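PDB 3LXZ: glutathione S-transferase family protein from Pseudomonas putida, which probably conjugates reduced glutathione to a wide range of exogenous and endogenous hydrophobic electrophiles, as a member of the glutathione S-transferase superfamily. Local coordinates for residues A20-G25 / N195-R200; K24-E29 / Q72-K77. All blocks are in the same frame, centred on the assembly; numbering follows the deposited sequence.

Interaction 1: residues A20-G25 / N195-R200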
# COMPACT_ATOMS: atom_id res chain seq x y z
N ALA A 20 -12.50 -5.49 12.89
CA ALA A 20 -12.96 -6.48 11.90
C ALA A 20 -13.28 -7.78 12.63
O ALA A 20 -14.33 -8.38 12.39
CB ALA A 20 -11.87 -6.73 10.82
N LEU A 21 -12.38 -8.19 13.53
CA LEU A 21 -12.55 -9.44 14.28
C LEU A 21 -13.79 -9.35 15.17
O LEU A 21 -14.56 -10.31 15.26
CB LEU A 21 -11.31 -9.76 15.13
CG LEU A 21 -10.04 -10.13 14.32
CD1 LEU A 21 -8.80 -10.09 15.18
CD2 LEU A 21 -10.19 -11.48 13.68
N LEU A 22 -13.98 -8.20 15.82
CA LEU A 22 -15.15 -8.01 16.71
C LEU A 22 -16.47 -7.96 15.91
O LEU A 22 -17.48 -8.56 16.32
CB LEU A 22 -14.96 -6.73 17.55
CG LEU A 22 -14.01 -6.80 18.74
CD1 LEU A 22 -13.64 -5.41 19.19
CD2 LEU A 22 -14.60 -7.62 19.92
N GLU A 23 -16.43 -7.29 14.75
CA GLU A 23 -17.61 -7.13 13.91
C GLU A 23 -18.04 -8.50 13.41
O GLU A 23 -19.24 -8.83 13.35
CB GLU A 23 -17.30 -6.18 12.75
CG GLU A 23 -18.52 -5.77 11.89
CD GLU A 23 -19.60 -4.98 12.66
OE1 GLU A 23 -19.26 -4.13 13.50
OE2 GLU A 23 -20.80 -5.20 12.39
N LYS A 24 -17.05 -9.34 13.13
CA LYS A 24 -17.27 -10.69 12.64
C LYS A 24 -17.57 -11.73 13.76
O LYS A 24 -17.81 -12.90 13.45
CB LYS A 24 -16.07 -11.12 11.78
CG LYS A 24 -16.03 -10.44 10.42
CD LYS A 24 -14.78 -10.85 9.60
CE LYS A 24 -15.11 -11.99 8.67
NZ LYS A 24 -15.91 -11.50 7.51
N GLY A 25 -17.55 -11.30 15.02
CA GLY A 25 -17.81 -12.17 16.20
C GLY A 25 -16.80 -13.28 16.31
O GLY A 25 -17.12 -14.37 16.80
N ASN A 195 -20.60 2.50 16.25
CA ASN A 195 -20.49 1.05 16.15
C ASN A 195 -20.46 0.46 17.56
O ASN A 195 -19.78 1.01 18.44
CB ASN A 195 -19.22 0.68 15.39
CG ASN A 195 -19.02 -0.81 15.29
OD1 ASN A 195 -18.69 -1.47 16.27
ND2 ASN A 195 -19.19 -1.33 14.10
N PRO A 196 -21.21 -0.61 17.80
CA PRO A 196 -21.34 -1.21 19.14
C PRO A 196 -20.02 -1.70 19.75
O PRO A 196 -19.94 -1.87 20.96
CB PRO A 196 -22.27 -2.42 18.91
CG PRO A 196 -22.48 -2.53 17.45
CD PRO A 196 -22.16 -1.20 16.84
N HIS A 197 -19.00 -1.91 18.91
CA HIS A 197 -17.70 -2.40 19.40
C HIS A 197 -16.73 -1.26 19.68
O HIS A 197 -15.66 -1.49 20.25
CB HIS A 197 -17.10 -3.43 18.42
CG HIS A 197 -18.02 -4.57 18.10
ND1 HIS A 197 -18.25 -5.61 18.97
CD2 HIS A 197 -18.78 -4.83 17.00
CE1 HIS A 197 -19.11 -6.46 18.43
NE2 HIS A 197 -19.45 -6.01 17.24
N MSE A 198 -17.11 -0.04 19.31
CA MSE A 198 -16.24 1.10 19.48
C MSE A 198 -15.95 1.41 20.95
O MSE A 198 -14.80 1.69 21.29
CB MSE A 198 -16.75 2.32 18.70
CG MSE A 198 -15.78 3.43 18.54
SE MSE A 198 -14.20 2.88 17.46
CE MSE A 198 -15.11 2.19 15.93
N PRO A 199 -16.98 1.34 21.85
CA PRO A 199 -16.63 1.62 23.25
C PRO A 199 -15.46 0.74 23.78
O PRO A 199 -14.56 1.27 24.44
CB PRO A 199 -17.95 1.35 24.01
CG PRO A 199 -19.03 1.70 22.99
CD PRO A 199 -18.45 1.27 21.64
N ARG A 200 -15.48 -0.56 23.48
CA ARG A 200 -14.41 -1.48 23.87
C ARG A 200 -13.04 -1.10 23.25
O ARG A 200 -12.02 -1.10 23.93
CB ARG A 200 -14.80 -2.90 23.49
CG ARG A 200 -13.64 -3.84 23.15
CD ARG A 200 -13.23 -4.70 24.32
NE ARG A 200 -12.02 -5.47 24.00
CZ ARG A 200 -11.99 -6.73 23.57
NH1 ARG A 200 -13.12 -7.43 23.39
NH2 ARG A 200 -10.82 -7.31 23.30
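The last turn of helix 12-23, in the thioredoxin-like N-terminal domain of this glutathione S-transferase, meets the type I turn Asn-195 to Met-198 that leads into helix 198-218 of the all-helical C-terminal domain. The contact is therefore an interdomain one, near the surface.

Its non-polar part centres on the His-197 imidazole. Leu-22 CB sits 4.0 Å from the ring centroid and 24° off the ring normal, a CH-pi contact over the face; the side chains of Leu-22 and His-197 run past each other in opposite directions. The same face looks onto the helix backbone, yet Leu-22 O and His-197 NE2, 3.4 Å apart, have too poor an angle for a hydrogen bond; Gly-25 N already bonds that carbonyl in the Schellman motif that ends the helix. Further along the Leu-22 chain, CD2 comes within 3.8 Å of Arg-200 NH1, meeting the guanidinium obliquely. Salt bridges to Asp-204 and Glu-30 hold that group.

The polar contacts are made by Glu-23 and Asn-195. Glu-23, with CG anti to the backbone N (chi1 -172°) and a bend at chi2, carries its carboxylate across to Asn-195, while its OE2 forms a salt bridge with Lys-77. The Asn-195 amide is engaged at both ends: OD1 accepts from His-197 N at 2.7 Å as a capping bond, which fixes the rotation of the amide. Its ND2 then gives a nearly straight bond (165°) to Glu-23 OE1 at 2.9 Å, leaving within the amide plane but arriving from above the carboxylate plane.

Interaction 2: residues K24-E29 / Q72-K77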
# COMPACT_ATOMS: atom_id res chain seq x y z
N LYS A 24 -17.05 -9.34 13.13
CA LYS A 24 -17.27 -10.69 12.64
C LYS A 24 -17.57 -11.73 13.76
O LYS A 24 -17.81 -12.90 13.45
CB LYS A 24 -16.07 -11.12 11.78
CG LYS A 24 -16.03 -10.44 10.42
CD LYS A 24 -14.78 -10.85 9.60
CE LYS A 24 -15.11 -11.99 8.67
NZ LYS A 24 -15.91 -11.50 7.51
N GLY A 25 -17.55 -11.30 15.02
CA GLY A 25 -17.81 -12.17 16.20
C GLY A 25 -16.80 -13.28 16.31
O GLY A 25 -17.12 -14.37 16.80
N LEU A 26 -15.56 -13.02 15.87
CA LEU A 26 -14.48 -14.02 15.91
C LEU A 26 -13.71 -14.04 17.23
O LEU A 26 -13.48 -12.99 17.85
CB LEU A 26 -13.52 -13.81 14.74
CG LEU A 26 -14.17 -13.91 13.36
CD1 LEU A 26 -13.21 -13.41 12.26
CD2 LEU A 26 -14.60 -15.36 13.09
N THR A 27 -13.30 -15.23 17.65
CA THR A 27 -12.45 -15.36 18.84
C THR A 27 -11.02 -14.99 18.48
O THR A 27 -10.53 -15.39 17.42
CB THR A 27 -12.44 -16.82 19.36
OG1 THR A 27 -13.78 -17.21 19.64
CG2 THR A 27 -11.62 -16.91 20.65
N PHE A 28 -10.38 -14.20 19.35
CA PHE A 28 -8.98 -13.86 19.19
C PHE A 28 -8.32 -13.49 20.50
O PHE A 28 -8.97 -13.01 21.42
CB PHE A 28 -8.81 -12.70 18.18
CG PHE A 28 -9.41 -11.40 18.62
CD1 PHE A 28 -10.78 -11.16 18.48
CD2 PHE A 28 -8.60 -10.37 19.13
CE1 PHE A 28 -11.35 -9.95 18.88
CE2 PHE A 28 -9.15 -9.15 19.52
CZ PHE A 28 -10.53 -8.93 19.39
N GLU A 29 -7.01 -13.67 20.57
CA GLU A 29 -6.25 -13.33 21.75
C GLU A 29 -5.36 -12.14 21.40
O GLU A 29 -4.74 -12.11 20.34
CB GLU A 29 -5.44 -14.55 22.21
CG GLU A 29 -4.48 -14.32 23.37
CD GLU A 29 -3.53 -15.51 23.60
OE1 GLU A 29 -3.79 -16.63 23.09
OE2 GLU A 29 -2.50 -15.32 24.29
N GLN A 72 -11.33 -14.13 3.68
CA GLN A 72 -11.19 -15.35 2.94
C GLN A 72 -11.38 -16.59 3.80
O GLN A 72 -11.99 -17.56 3.35
CB GLN A 72 -9.77 -15.36 2.40
CG GLN A 72 -9.40 -16.58 1.67
CD GLN A 72 -9.37 -16.31 0.24
OE1 GLN A 72 -8.28 -16.18 -0.36
NE2 GLN A 72 -10.57 -16.12 -0.35
N THR A 73 -10.85 -16.57 5.01
CA THR A 73 -10.71 -17.78 5.80
C THR A 73 -11.70 -17.91 6.95
O THR A 73 -11.94 -19.01 7.45
CB THR A 73 -9.28 -17.98 6.36
OG1 THR A 73 -8.92 -16.89 7.23
CG2 THR A 73 -8.26 -18.12 5.20
N GLN A 74 -12.31 -16.80 7.36
CA GLN A 74 -13.08 -16.82 8.60
C GLN A 74 -14.55 -16.65 8.35
O GLN A 74 -14.94 -15.99 7.38
CB GLN A 74 -12.61 -15.73 9.58
CG GLN A 74 -11.09 -15.73 9.91
CD GLN A 74 -10.62 -17.01 10.61
OE1 GLN A 74 -11.18 -17.42 11.63
NE2 GLN A 74 -9.57 -17.65 10.05
N GLY A 75 -15.35 -17.19 9.28
CA GLY A 75 -16.82 -16.98 9.34
C GLY A 75 -17.24 -15.60 9.80
O GLY A 75 -16.40 -14.72 10.03
N GLY A 76 -18.55 -15.39 9.93
CA GLY A 76 -19.06 -14.11 10.40
C GLY A 76 -19.40 -13.16 9.28
O GLY A 76 -19.12 -13.42 8.11
N LYS A 77 -20.04 -12.05 9.65
CA LYS A 77 -20.52 -11.02 8.74
C LYS A 77 -19.51 -10.72 7.62
O LYS A 77 -18.36 -10.42 7.90
CB LYS A 77 -20.73 -9.78 9.59
CG LYS A 77 -21.06 -8.50 8.85
CD LYS A 77 -21.76 -7.56 9.79
CE LYS A 77 -21.64 -6.13 9.29
NZ LYS A 77 -22.40 -5.23 10.20
O HOH W 1 -15.55 -14.16 5.92
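The Schellman turn that ends helix 12-23 lies against the largely extended chain that leaves helix 63-73, both in the thioredoxin-like domain.

The tight part is built around Lys-24 and Gly-76, whose CA atoms are 4.5 Å apart. Gly-76 CA directs a C-H at Lys-24 O over 3.5 Å, with 146° at the hydrogen. The close approach uses the bare CA of Gly-76: a CB would run into Lys-24 O, and phi 93°, psi 171° would press it against the preceding carbonyl as well. The Lys-24 chain, bent at chi3 and chi4, curls along the facing backbone until NZ reaches Lys-77 O at 2.7 Å, approaching from above the carbonyl plane. NZ also has a salt bridge to Glu-71 and a water at 3.1 Å, which in turn donates to Gln-74 O. Lys-77 O, Glu-71 and the water thus grip the ammonium, which would be expected to stabilise its charge. Lys-24 CE lies 3.3 Å from Gly-75 O, a carbonyl oxygen buried here without a hydrogen-bonding partner. Leu-26 closes in beside it, CD2 3.6 Å from Gly-75 O, and crosses Gln-74 obliquely with CD1 3.6 Å from Gln-74 CB; the Gln-74 amide turns back to donate to Thr-73 OG1.

The looser side is the solvent side. Gly-75 and Gly-76 are exposed as residues, although Gly-75 O itself is covered, and the extended Lys-77 chain runs off toward Glu-23.

At the end of helix 63-73, Thr-73 packs on Pro-84 of the second subunit. Lys-24 and Leu-26 both touch Ile-70 of that helix, and Leu-26 also packs on Leu-21 of helix 12-23; beyond it, strand 28-32 pairs with strand 3-7.

Interactions 1 and 2 share Lys-24 and Gly-25, and their centres are 11 Å apart. The most direct polar connection is the salt bridge between Glu-23 OE2 and Lys-77 NZ, 2.7 Å: one carboxylate oxygen serves the 72-77 segment while the other serves the 195-200 turn, so Glu-23 ties both to the end of helix 12-23. The backbone adds a probable hydrogen bond from Leu-26 N to Leu-21 O (3.0 Å), and Leu-21 CB packs on Phe-28 CD1 at 3.7 Å. Interaction 1 joins the two domains, whereas interaction 2 stays within the N-terminal one. Both lie away from the glutathione site, which includes Ser-11, Lys-49, Val-50, Thr-63 and Arg-106 and holds no glutathione in this chain.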